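Local coordinates for protein NAD-dependent aldehyde dehydrogenase (Sinorhizobium meliloti, PDB 3U4J) that probably oxidises aldehydes to carboxylic acids with NAD or NADP as the electron acceptor, and carries a bound calcium ion, at residues G248-R251 and V252-L256. Numbering follows the deposited sequence.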
loop_
_atom_site.group_PDB
_atom_site.type_symbol
_atom_site.label_atom_id
_atom_site.label_comp_id
_atom_site.label_asym_id
_atom_site.label_seq_id
_atom_site.Cartn_x
_atom_site.Cartn_y
_atom_site.Cartn_z
ATOM N N GLY A 248 -7.180 -11.573 26.812
ATOM C CA GLY A 248 -7.457 -11.748 28.248
ATOM C C GLY A 248 -6.318 -11.194 29.077
ATOM O O GLY A 248 -5.658 -10.248 28.654
ATOM N N SER A 249 -6.080 -11.764 30.260
ATOM C CA SER A 249 -5.082 -11.193 31.156
ATOM C C SER A 249 -3.673 -11.531 30.686
ATOM O O SER A 249 -3.431 -12.594 30.101
ATOM C CB SER A 249 -5.239 -11.734 32.579
ATOM O OG SER A 249 -4.945 -13.105 32.567
ATOM N N VAL A 250 -2.734 -10.646 31.018
ATOM C CA VAL A 250 -1.310 -10.915 30.809
ATOM C C VAL A 250 -0.891 -12.270 31.393
ATOM O O VAL A 250 -0.178 -13.020 30.741
ATOM C CB VAL A 250 -0.424 -9.753 31.376
ATOM C CG1 VAL A 250 1.058 -10.063 31.230
ATOM C CG2 VAL A 250 -0.750 -8.435 30.660
ATOM N N ARG A 251 -1.340 -12.613 32.606
ATOM C CA ARG A 251 -0.880 -13.885 33.223
ATOM C C ARG A 251 -1.252 -15.108 32.397
ATOM O O ARG A 251 -0.443 -16.007 32.239
ATOM C CB ARG A 251 -1.358 -14.089 34.674
ATOM C CG ARG A 251 -1.084 -12.944 35.649
ATOM C CD ARG A 251 0.349 -12.348 35.594
ATOM N NE ARG A 251 0.388 -11.044 36.278
ATOM C CZ ARG A 251 0.604 -10.881 37.583
ATOM N NH1 ARG A 251 0.819 -11.940 38.367
ATOM N NH2 ARG A 251 0.611 -9.655 38.106
ATOM N N VAL A 252 -2.483 -15.139 31.886
ATOM C CA VAL A 252 -2.955 -16.252 31.056
ATOM C C VAL A 252 -2.323 -16.224 29.661
ATOM O O VAL A 252 -1.923 -17.275 29.134
ATOM C CB VAL A 252 -4.513 -16.320 30.981
ATOM C CG1 VAL A 252 -4.986 -17.426 30.004
ATOM C CG2 VAL A 252 -5.105 -16.600 32.368
ATOM N N GLY A 253 -2.204 -15.032 29.067
ATOM C CA GLY A 253 -1.572 -14.913 27.748
ATOM C C GLY A 253 -0.107 -15.339 27.709
ATOM O O GLY A 253 0.341 -15.984 26.761
ATOM N N THR A 254 0.650 -14.965 28.733
ATOM C CA THR A 254 2.054 -15.324 28.798
ATOM C C THR A 254 2.165 -16.859 28.874
ATOM O O THR A 254 2.944 -17.462 28.134
ATOM C CB THR A 254 2.760 -14.689 30.012
ATOM O OG1 THR A 254 2.146 -15.186 31.190
ATOM C CG2 THR A 254 2.632 -13.162 30.023
ATOM N N LYS A 255 1.357 -17.480 29.726
ATOM C CA LYS A 255 1.363 -18.941 29.836
ATOM C C LYS A 255 1.031 -19.620 28.508
ATOM O O LYS A 255 1.721 -20.551 28.101
ATOM C CB LYS A 255 0.408 -19.409 30.949
ATOM C CG LYS A 255 0.255 -20.946 31.064
ATOM C CD LYS A 255 -0.647 -21.336 32.261
ATOM C CE LYS A 255 0.082 -21.191 33.625
ATOM N NZ LYS A 255 0.260 -19.768 34.107
ATOM N N LEU A 256 -0.030 -19.162 27.831
ATOM C CA LEU A 256 -0.371 -19.723 26.513
ATOM C C LEU A 256 0.680 -19.453 25.479
ATOM O O LEU A 256 0.936 -20.294 24.641
ATOM C CB LEU A 256 -1.734 -19.236 26.013
ATOM C CG LEU A 256 -2.924 -19.823 26.780
ATOM C CD1 LEU A 256 -4.161 -19.256 26.142
ATOM C CD2 LEU A 256 -2.970 -21.367 26.740
#
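Helix 250-261 begins with a serine N-cap, where S249 OG accepts the backbone N-H of V252 at 3.3 Å. A chi1 of 66° turns this hydroxyl back over the serine's own backbone to face the incoming N-H (164°). V252 CG2 rests against S249 OG at 3.5 Å. The first helical turn then closes through G253 N to S249 O (2.9 Å) and T254 N to V250 O (2.9 Å). R251 O takes two donors: a weak bond from K255 N, and T254 OG1 at 2.9 Å, which comes from well above the carbonyl plane. With OG1 folded back on the preceding turn (chi1 62°), the threonine methyl CG2 meets V250 CG1 at 3.7 Å, the two side chains crossing at a slant, on a face where V264 and A261 of the second subunit pack. A valine in place of T254 would lack the hydroxyl, probably costing R251 O its shorter bond. V252 and L256 lean on F246 of the preceding strand, while G248 makes a backbone hydrogen bond with E270, the end of strand 266-270. After the link G248-S249, the capped helix continues strand 243-247 into a beta-alpha-beta crossover to parallel strand 266-270, consistent with the Rossmann-like, probably cofactor-binding, domain of aldehyde dehydrogenases.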